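Local coordinates for protein activated BY transcription factor SSRB (Salmonella enterica, PDB 2WNW) that is of unknown function but belongs to glycosyl hydrolase family 30, whose members join a TIM barrel to a beta-sandwich domain, at residues G295-E300 / I307-T312; P351-A356 / R362-W367; H315-N320 / Y368-F373. One frame throughout, in Å; residues are numbered along the deposited sequence.

Interaction 1: G295-E300 / I307-T312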
loop_
_atom_site.group_PDB
_atom_site.type_symbol
_atom_site.label_atom_id
_atom_site.label_comp_id
_atom_site.label_asym_id
_atom_site.label_seq_id
_atom_site.Cartn_x
_atom_site.Cartn_y
_atom_site.Cartn_z
ATOM N N GLY A 295 -6.562 17.276 10.300
ATOM C CA GLY A 295 -5.766 17.635 9.148
ATOM C C GLY A 295 -6.371 18.877 8.523
ATOM O O GLY A 295 -7.572 19.126 8.660
ATOM N N CYS A 296 -5.536 19.673 7.864
ATOM C CA CYS A 296 -5.993 20.880 7.185
ATOM C C CYS A 296 -4.891 21.338 6.241
ATOM O O CYS A 296 -3.780 20.797 6.255
ATOM C CB CYS A 296 -6.315 21.999 8.190
ATOM S SG CYS A 296 -4.878 22.756 9.014
ATOM N N VAL A 297 -5.207 22.327 5.413
ATOM C CA VAL A 297 -4.246 22.880 4.472
ATOM C C VAL A 297 -4.188 24.382 4.721
ATOM O O VAL A 297 -5.142 24.972 5.226
ATOM C CB VAL A 297 -4.669 22.619 2.999
ATOM C CG1 VAL A 297 -4.657 21.117 2.712
ATOM C CG2 VAL A 297 -6.054 23.193 2.738
ATOM N N PRO A 298 -3.063 25.021 4.380
ATOM C CA PRO A 298 -2.937 26.466 4.593
ATOM C C PRO A 298 -3.690 27.287 3.553
ATOM O O PRO A 298 -4.157 26.754 2.541
ATOM C CB PRO A 298 -1.430 26.686 4.509
ATOM C CG PRO A 298 -1.022 25.684 3.467
ATOM C CD PRO A 298 -1.800 24.446 3.882
ATOM N N MET A 299 -3.821 28.586 3.817
ATOM C CA MET A 299 -4.479 29.483 2.879
ATOM C C MET A 299 -3.430 29.784 1.815
ATOM O O MET A 299 -2.309 30.172 2.136
ATOM C CB MET A 299 -4.901 30.785 3.569
ATOM C CG MET A 299 -6.111 30.662 4.477
ATOM S SD MET A 299 -7.611 30.274 3.567
ATOM C CE MET A 299 -7.932 31.854 2.734
ATOM N N GLU A 300 -3.789 29.580 0.553
ATOM C CA GLU A 300 -2.872 29.821 -0.557
ATOM C C GLU A 300 -3.655 30.469 -1.688
ATOM O O GLU A 300 -4.765 30.050 -2.005
ATOM C CB GLU A 300 -2.241 28.498 -0.996
ATOM C CG GLU A 300 -1.445 27.841 0.127
ATOM C CD GLU A 300 -0.881 26.489 -0.250
ATOM O OE1 GLU A 300 -1.674 25.553 -0.477
ATOM O OE2 GLU A 300 0.359 26.363 -0.317
ATOM N N ILE A 307 -6.643 22.937 -6.458
ATOM C CA ILE A 307 -6.382 21.589 -6.948
ATOM C C ILE A 307 -5.444 20.851 -5.997
ATOM O O ILE A 307 -5.630 19.658 -5.744
ATOM C CB ILE A 307 -5.767 21.610 -8.374
ATOM C CG1 ILE A 307 -6.881 21.788 -9.409
ATOM C CG2 ILE A 307 -4.999 20.321 -8.643
ATOM C CD1 ILE A 307 -7.878 20.625 -9.457
ATOM N N ARG A 308 -4.442 21.555 -5.470
ATOM C CA ARG A 308 -3.502 20.937 -4.535
ATOM C C ARG A 308 -4.212 20.511 -3.254
ATOM O O ARG A 308 -3.911 19.460 -2.692
ATOM C CB ARG A 308 -2.366 21.897 -4.161
ATOM C CG ARG A 308 -1.347 22.181 -5.267
ATOM C CD ARG A 308 -0.034 22.659 -4.652
ATOM N NE ARG A 308 -0.236 23.793 -3.752
ATOM C CZ ARG A 308 -0.407 25.044 -4.163
ATOM N NH1 ARG A 308 -0.391 25.316 -5.457
ATOM N NH2 ARG A 308 -0.603 26.022 -3.293
ATOM N N HIS A 309 -5.141 21.340 -2.785
ATOM C CA HIS A 309 -5.887 21.037 -1.566
ATOM C C HIS A 309 -6.801 19.839 -1.800
ATOM O O HIS A 309 -6.970 18.985 -0.927
ATOM C CB HIS A 309 -6.692 22.263 -1.135
ATOM C CG HIS A 309 -5.839 23.444 -0.783
ATOM N ND1 HIS A 309 -6.367 24.671 -0.447
ATOM C CD2 HIS A 309 -4.493 23.585 -0.727
ATOM C CE1 HIS A 309 -5.384 25.519 -0.200
ATOM N NE2 HIS A 309 -4.237 24.885 -0.363
ATOM N N TRP A 310 -7.381 19.791 -2.993
ATOM C CA TRP A 310 -8.257 18.705 -3.417
ATOM C C TRP A 310 -7.450 17.413 -3.331
ATOM O O TRP A 310 -7.890 16.421 -2.741
ATOM C CB TRP A 310 -8.715 19.002 -4.854
ATOM C CG TRP A 310 -9.314 17.875 -5.652
ATOM C CD1 TRP A 310 -8.676 17.110 -6.593
ATOM C CD2 TRP A 310 -10.693 17.478 -5.685
ATOM N NE1 TRP A 310 -9.572 16.276 -7.215
ATOM C CE2 TRP A 310 -10.817 16.479 -6.677
ATOM C CE3 TRP A 310 -11.837 17.871 -4.974
ATOM C CZ2 TRP A 310 -12.044 15.866 -6.981
ATOM C CZ3 TRP A 310 -13.059 17.262 -5.277
ATOM C CH2 TRP A 310 -13.149 16.271 -6.272
ATOM N N HIS A 311 -6.249 17.442 -3.899
ATOM C CA HIS A 311 -5.366 16.283 -3.873
ATOM C C HIS A 311 -4.986 15.863 -2.459
ATOM O O HIS A 311 -5.039 14.687 -2.122
ATOM C CB HIS A 311 -4.073 16.565 -4.637
ATOM C CG HIS A 311 -3.030 15.510 -4.445
ATOM N ND1 HIS A 311 -3.088 14.283 -5.072
ATOM C CD2 HIS A 311 -1.937 15.472 -3.644
ATOM C CE1 HIS A 311 -2.078 13.535 -4.663
ATOM N NE2 HIS A 311 -1.365 14.232 -3.796
ATOM N N THR A 312 -4.576 16.826 -1.637
ATOM C CA THR A 312 -4.164 16.509 -0.272
ATOM C C THR A 312 -5.232 15.741 0.501
ATOM O O THR A 312 -4.934 14.723 1.124
ATOM C CB THR A 312 -3.774 17.793 0.496
ATOM O OG1 THR A 312 -2.628 18.383 -0.134
ATOM C CG2 THR A 312 -3.442 17.484 1.951
HETATM O O HOH W 1 -0.565 23.086 -1.196
#
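The His309 ring has the methyl CG2 of Val297 over one face and the carboxylate of Glu300 at its edge; the Arg308 guanidinium carries Glu300 and a water at its own edge. CG2 of Val297 sits 3.6 Å from the centroid of the His309 ring and 13° off its normal, a CH-pi contact nearly over the centre. At the edge, His309 NE2 donates to Glu300 OE1 over 2.7 Å. Ring and carboxylate are almost coplanar, and the bond uses the anti lone pair of OE1, the one turned away from OE2. The imidazole is anti to its own carbonyl carbon (chi1 -63°), which carries it out from the helix to this partner. Pro298 O lies obliquely by the ring, 3.2 Å from His309 CE1.

The guanidinium stands at 88° to the same carboxylate. Arg308 NH2 meets Glu300 OE1 at 3.0 Å from above the carboxylate plane, making a salt bridge. The water donates to Glu300 OE1 and accepts from Arg308 NE. With two protein donors and a water, OE1 is firmly gripped. Arg308 NH1 makes salt bridges to Asp302 and to a phosphate ion that probably came from the crystallisation liquor, while His309 ND1 has a weak hydrogen bond to Glu349 OE1.

Further along the helix the contact becomes apolar, with Val297 CG1 3.9 Å from Thr312 CG2.

The loop 295-300 leaves barrel strand 289-294 and leads into helix 305-322. The histidine-carboxylate pair and its salt bridge thus tie a beta-alpha loop of the TIM barrel back onto the helix that follows it.

Interaction 2: P351-A356 / R362-W367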
loop_
_atom_site.group_PDB
_atom_site.type_symbol
_atom_site.label_atom_id
_atom_site.label_comp_id
_atom_site.label_asym_id
_atom_site.label_seq_id
_atom_site.Cartn_x
_atom_site.Cartn_y
_atom_site.Cartn_z
ATOM N N PRO A 351 -12.967 23.688 4.780
ATOM C CA PRO A 351 -13.812 23.346 3.628
ATOM C C PRO A 351 -14.888 24.378 3.321
ATOM O O PRO A 351 -15.285 24.544 2.169
ATOM C CB PRO A 351 -14.377 21.980 4.008
ATOM C CG PRO A 351 -13.233 21.375 4.788
ATOM C CD PRO A 351 -12.823 22.533 5.685
ATOM N N ILE A 352 -15.370 25.056 4.357
ATOM C CA ILE A 352 -16.363 26.101 4.168
ATOM C C ILE A 352 -15.865 27.347 4.879
ATOM O O ILE A 352 -15.409 27.285 6.022
ATOM C CB ILE A 352 -17.754 25.712 4.733
ATOM C CG1 ILE A 352 -18.335 24.552 3.926
ATOM C CG2 ILE A 352 -18.703 26.913 4.660
ATOM C CD1 ILE A 352 -19.755 24.176 4.317
ATOM N N GLN A 353 -15.919 28.474 4.182
ATOM C CA GLN A 353 -15.495 29.736 4.760
ATOM C C GLN A 353 -16.627 30.737 4.611
ATOM O O GLN A 353 -17.430 30.649 3.679
ATOM C CB GLN A 353 -14.205 30.222 4.092
ATOM C CG GLN A 353 -12.986 29.429 4.563
ATOM C CD GLN A 353 -11.700 29.843 3.881
ATOM O OE1 GLN A 353 -11.436 29.461 2.740
ATOM N NE2 GLN A 353 -10.894 30.640 4.574
ATOM N N TYR A 354 -16.701 31.678 5.544
ATOM C CA TYR A 354 -17.779 32.652 5.539
ATOM C C TYR A 354 -17.342 34.109 5.632
ATOM O O TYR A 354 -16.489 34.474 6.442
ATOM C CB TYR A 354 -18.748 32.315 6.679
ATOM C CG TYR A 354 -19.860 33.314 6.873
ATOM C CD1 TYR A 354 -19.827 34.222 7.927
ATOM C CD2 TYR A 354 -20.953 33.347 6.005
ATOM C CE1 TYR A 354 -20.854 35.141 8.120
ATOM C CE2 TYR A 354 -21.988 34.264 6.189
ATOM C CZ TYR A 354 -21.931 35.154 7.246
ATOM O OH TYR A 354 -22.949 36.057 7.438
ATOM N N ASP A 355 -17.945 34.931 4.782
ATOM C CA ASP A 355 -17.675 36.362 4.732
ATOM C C ASP A 355 -18.869 37.077 5.360
ATOM O O ASP A 355 -19.935 37.189 4.752
ATOM C CB ASP A 355 -17.473 36.788 3.276
ATOM C CG ASP A 355 -17.610 38.283 3.070
ATOM O OD1 ASP A 355 -17.228 39.063 3.970
ATOM O OD2 ASP A 355 -18.094 38.673 1.988
ATOM N N ALA A 356 -18.678 37.549 6.589
ATOM C CA ALA A 356 -19.736 38.221 7.337
ATOM C C ALA A 356 -20.241 39.515 6.710
ATOM O O ALA A 356 -21.445 39.778 6.715
ATOM C CB ALA A 356 -19.270 38.484 8.769
ATOM N N ARG A 362 -18.874 30.153 1.310
ATOM C CA ARG A 362 -18.048 29.620 0.225
ATOM C C ARG A 362 -17.569 28.191 0.489
ATOM O O ARG A 362 -17.047 27.892 1.564
ATOM C CB ARG A 362 -16.837 30.534 0.024
ATOM C CG ARG A 362 -15.726 29.965 -0.836
ATOM C CD ARG A 362 -14.369 30.372 -0.272
ATOM N NE ARG A 362 -14.286 31.810 -0.028
ATOM C CZ ARG A 362 -13.340 32.395 0.700
ATOM N NH1 ARG A 362 -12.387 31.665 1.264
ATOM N NH2 ARG A 362 -13.342 33.711 0.863
ATOM N N ARG A 363 -17.746 27.318 -0.499
ATOM C CA ARG A 363 -17.314 25.928 -0.381
ATOM C C ARG A 363 -16.064 25.685 -1.219
ATOM O O ARG A 363 -16.089 25.825 -2.445
ATOM C CB ARG A 363 -18.425 24.980 -0.842
ATOM C CG ARG A 363 -19.524 24.765 0.182
ATOM C CD ARG A 363 -20.640 23.917 -0.387
ATOM N NE ARG A 363 -21.373 24.631 -1.427
ATOM C CZ ARG A 363 -22.320 24.083 -2.180
ATOM N NH1 ARG A 363 -22.651 22.810 -2.011
ATOM N NH2 ARG A 363 -22.937 24.810 -3.104
ATOM N N ASN A 364 -14.971 25.322 -0.554
ATOM C CA ASN A 364 -13.714 25.059 -1.244
ATOM C C ASN A 364 -13.692 23.653 -1.836
ATOM O O ASN A 364 -14.556 22.832 -1.527
ATOM C CB ASN A 364 -12.544 25.252 -0.276
ATOM C CG ASN A 364 -12.365 26.704 0.126
ATOM O OD1 ASN A 364 -12.232 27.577 -0.732
ATOM N ND2 ASN A 364 -12.366 26.972 1.430
ATOM N N HIS A 365 -12.708 23.375 -2.688
ATOM C CA HIS A 365 -12.598 22.060 -3.316
ATOM C C HIS A 365 -12.615 20.931 -2.286
ATOM O O HIS A 365 -13.213 19.879 -2.516
ATOM C CB HIS A 365 -11.310 21.966 -4.149
ATOM C CG HIS A 365 -11.407 22.606 -5.503
ATOM N ND1 HIS A 365 -12.140 23.749 -5.739
ATOM C CD2 HIS A 365 -10.827 22.283 -6.684
ATOM C CE1 HIS A 365 -12.005 24.103 -7.005
ATOM N NE2 HIS A 365 -11.214 23.231 -7.600
ATOM N N SER A 366 -11.951 21.147 -1.157
ATOM C CA SER A 366 -11.883 20.133 -0.108
ATOM C C SER A 366 -13.261 19.671 0.365
ATOM O O SER A 366 -13.443 18.502 0.692
ATOM C CB SER A 366 -11.074 20.660 1.079
ATOM O OG SER A 366 -11.662 21.834 1.606
ATOM N N TRP A 367 -14.233 20.577 0.393
ATOM C CA TRP A 367 -15.578 20.208 0.827
ATOM C C TRP A 367 -16.134 19.119 -0.093
ATOM O O TRP A 367 -16.710 18.140 0.376
ATOM C CB TRP A 367 -16.513 21.424 0.806
ATOM C CG TRP A 367 -17.859 21.161 1.438
ATOM C CD1 TRP A 367 -18.160 21.194 2.771
ATOM C CD2 TRP A 367 -19.072 20.801 0.761
ATOM N NE1 TRP A 367 -19.489 20.876 2.968
ATOM C CE2 TRP A 367 -20.070 20.629 1.751
ATOM C CE3 TRP A 367 -19.414 20.604 -0.585
ATOM C CZ2 TRP A 367 -21.388 20.269 1.436
ATOM C CZ3 TRP A 367 -20.725 20.246 -0.899
ATOM C CH2 TRP A 367 -21.694 20.082 0.111
#
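Pro351 and Ile352 pack hard against Trp367 at the buried end of this contact. Pro351 CB approaches the indole at its edge, near the plane, and lies 3.9 Å from Trp367 CB. The indole stands opposite the backbone N of its own residue (chi1 -171°), which brings it alongside Ile352, whose CG1 is 3.6 Å from Trp367 CD1; Tyr75 and Leu74 of helix 65-76 close in on this cluster. Ser366 OG presses on the proline too, 3.3 Å from Pro351 CA.

The backbones form an antiparallel beta hairpin, strands 352-355 and 360-363. Gln353 and Arg362 form a hydrogen-bonded pair, Ile352 and Arg363 a non-hydrogen-bonded one. Asn364 N continues the ladder to Pro351 O at 2.8 Å, just before helix 365-374.

On the face of Gln353 and Arg362, Asn364 ND2, which also hydrogen-bonds Ala350 O, its strongest partner, donates to Gln353 OE1 at 3.0 Å. Grip slackens at Arg362: its guanidinium lays a face over Gln353 CB, and the NH1 bond to Gln353 OE1 is weak, bent to 117°. Arg363, on the other face, is exposed; only the start of its side chain touches Ile352, with CG 3.9 Å from Ile352 CG1, before CD passes over the indole of Trp367.

Interaction 3: H315-N320 / Y368-F373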
loop_
_atom_site.group_PDB
_atom_site.type_symbol
_atom_site.label_atom_id
_atom_site.label_comp_id
_atom_site.label_asym_id
_atom_site.label_seq_id
_atom_site.Cartn_x
_atom_site.Cartn_y
_atom_site.Cartn_z
ATOM N N HIS A 315 -6.021 12.177 -1.425
ATOM C CA HIS A 315 -4.869 11.286 -1.339
ATOM C C HIS A 315 -4.688 10.711 0.062
ATOM O O HIS A 315 -4.465 9.510 0.220
ATOM C CB HIS A 315 -3.595 12.028 -1.759
ATOM C CG HIS A 315 -2.353 11.194 -1.679
ATOM N ND1 HIS A 315 -2.082 10.172 -2.563
ATOM C CD2 HIS A 315 -1.315 11.224 -0.809
ATOM C CE1 HIS A 315 -0.932 9.607 -2.241
ATOM N NE2 HIS A 315 -0.445 10.226 -1.180
ATOM N N ASP A 316 -4.788 11.554 1.086
ATOM C CA ASP A 316 -4.608 11.056 2.441
ATOM C C ASP A 316 -5.769 10.178 2.891
ATOM O O ASP A 316 -5.560 9.140 3.522
ATOM C CB ASP A 316 -4.412 12.212 3.427
ATOM C CG ASP A 316 -3.785 11.751 4.728
ATOM O OD1 ASP A 316 -4.512 11.588 5.733
ATOM O OD2 ASP A 316 -2.560 11.525 4.730
ATOM N N MET A 317 -6.993 10.581 2.565
ATOM C CA MET A 317 -8.161 9.795 2.952
ATOM C C MET A 317 -8.146 8.398 2.339
ATOM O O MET A 317 -8.360 7.403 3.034
ATOM C CB MET A 317 -9.443 10.523 2.545
ATOM C CG MET A 317 -9.669 11.815 3.317
ATOM S SD MET A 317 -11.097 12.736 2.719
ATOM C CE MET A 317 -12.440 11.878 3.552
ATOM N N ILE A 318 -7.892 8.320 1.037
ATOM C CA ILE A 318 -7.857 7.028 0.362
ATOM C C ILE A 318 -6.771 6.138 0.956
ATOM O O ILE A 318 -7.020 4.980 1.285
ATOM C CB ILE A 318 -7.631 7.203 -1.159
ATOM C CG1 ILE A 318 -8.861 7.882 -1.778
ATOM C CG2 ILE A 318 -7.375 5.850 -1.816
ATOM C CD1 ILE A 318 -8.686 8.296 -3.230
ATOM N N GLY A 319 -5.570 6.686 1.110
ATOM C CA GLY A 319 -4.480 5.911 1.676
ATOM C C GLY A 319 -4.756 5.426 3.091
ATOM O O GLY A 319 -4.472 4.274 3.429
ATOM N N ASN A 320 -5.304 6.304 3.926
ATOM C CA ASN A 320 -5.610 5.947 5.305
ATOM C C ASN A 320 -6.581 4.775 5.368
ATOM O O ASN A 320 -6.319 3.778 6.035
ATOM C CB ASN A 320 -6.213 7.146 6.052
ATOM C CG ASN A 320 -5.184 8.210 6.380
ATOM O OD1 ASN A 320 -5.524 9.296 6.851
ATOM N ND2 ASN A 320 -3.922 7.903 6.140
ATOM N N TYR A 368 -15.952 19.286 -1.401
ATOM C CA TYR A 368 -16.442 18.297 -2.360
ATOM C C TYR A 368 -15.614 17.018 -2.300
ATOM O O TYR A 368 -16.142 15.925 -2.489
ATOM C CB TYR A 368 -16.426 18.858 -3.786
ATOM C CG TYR A 368 -17.273 20.096 -3.949
ATOM C CD1 TYR A 368 -16.707 21.367 -3.863
ATOM C CD2 TYR A 368 -18.651 19.998 -4.141
ATOM C CE1 TYR A 368 -17.491 22.511 -3.963
ATOM C CE2 TYR A 368 -19.446 21.138 -4.240
ATOM C CZ TYR A 368 -18.861 22.389 -4.148
ATOM O OH TYR A 368 -19.644 23.517 -4.222
ATOM N N GLY A 369 -14.318 17.162 -2.029
ATOM C CA GLY A 369 -13.451 16.001 -1.926
ATOM C C GLY A 369 -13.897 15.110 -0.779
ATOM O O GLY A 369 -14.021 13.898 -0.934
ATOM N N ILE A 370 -14.129 15.712 0.382
ATOM C CA ILE A 370 -14.583 14.959 1.546
ATOM C C ILE A 370 -15.932 14.328 1.200
ATOM O O ILE A 370 -16.224 13.203 1.593
ATOM C CB ILE A 370 -14.751 15.889 2.766
ATOM C CG1 ILE A 370 -13.384 16.445 3.181
ATOM C CG2 ILE A 370 -15.399 15.142 3.919
ATOM C CD1 ILE A 370 -13.462 17.512 4.260
ATOM N N GLY A 371 -16.735 15.067 0.439
ATOM C CA GLY A 371 -18.051 14.597 0.044
ATOM C C GLY A 371 -18.092 13.278 -0.708
ATOM O O GLY A 371 -19.050 12.517 -0.564
ATOM N N HIS A 372 -17.074 13.001 -1.518
ATOM C CA HIS A 372 -17.048 11.746 -2.260
ATOM C C HIS A 372 -17.079 10.563 -1.302
ATOM O O HIS A 372 -17.430 9.447 -1.696
ATOM C CB HIS A 372 -15.817 11.684 -3.173
ATOM C CG HIS A 372 -16.055 12.272 -4.529
ATOM N ND1 HIS A 372 -16.682 11.575 -5.542
ATOM C CD2 HIS A 372 -15.827 13.516 -5.016
ATOM C CE1 HIS A 372 -16.832 12.364 -6.591
ATOM N NE2 HIS A 372 -16.323 13.547 -6.298
ATOM N N PHE A 373 -16.716 10.819 -0.046
ATOM C CA PHE A 373 -16.725 9.796 0.998
ATOM C C PHE A 373 -17.941 9.897 1.933
ATOM O O PHE A 373 -18.805 9.019 1.963
ATOM C CB PHE A 373 -15.491 9.898 1.902
ATOM C CG PHE A 373 -14.238 9.308 1.326
ATOM C CD1 PHE A 373 -13.422 10.056 0.488
ATOM C CD2 PHE A 373 -13.851 8.012 1.659
ATOM C CE1 PHE A 373 -12.230 9.522 -0.011
ATOM C CE2 PHE A 373 -12.662 7.471 1.165
ATOM C CZ PHE A 373 -11.852 8.230 0.330
#
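Met317 and Phe373 carry most of this contact between two helices of the TIM barrel's outer layer. The axes of the short segments 315-320 and 368-373 approach to 10.7 Å and run nearly parallel, 24° apart, so the side chains have to bridge the gap between backbones.

The first kind of interaction is plain apolar packing. The methyl CE of Met317 lies 3.7 Å from Phe373 CD1, placed obliquely to the ring. The methionine is straight as far as SD and then bends (chi3 82°), which swings CE towards the root of the phenylalanine, where it also lies 4.0 Å from Phe373 CB. Methionine and phenylalanine run antiparallel, the far end of each beside the root of the other, and the ring comes to Met317 CB, 3.9 Å from Phe373 CE1. Ile318 crosses the phenylalanine at about a right angle and meets its edge: CG1 is 3.7 Å from Phe373 CZ, near the ring plane. Ile370 adds a looser touch, its CG1 4.4 Å from Met317 SD.

The second kind is sulfur-aromatic. Met317 SD stands 4.8 Å from the centroid of the Phe373 ring and 37° off the normal, an oblique Met-aromatic contact rather than a stack over the face.

Polar groups of the helices work elsewhere. Asp316 makes a salt bridge with Lys242, and His372 bonds to Ser8 and Thr439. The two helices meet over barrel strand 327-330, on whose Phe328 both Met317 and Ile370 rest.

With its touching residues all buried and its links made by methyl, methylene, sulfur and ring, the contact depends on shape and dispersion rather than on directed bonds.

Interactions 1 and 3 share helix 305-322, and interactions 2 and 3 share helix 365-374, so the three follow a pair of neighbouring barrel helices from their first turns toward their C-terminal ends. Trp310 fills the join, its ring lying on His365 and Tyr368. Interaction 3, buried, its centre about 11 Å from that of the chain, is wholly apolar. Interaction 1, its centre about 15 Å out and only partly buried, pairs a charged, water-linked network with a methyl over an imidazole. Interaction 2, its centre about 17 Å out yet mostly buried, combines a backbone ladder with an apolar cluster and a polar face. Met299 of 295-300 also packs on Gln353, bringing the loop against the hairpin.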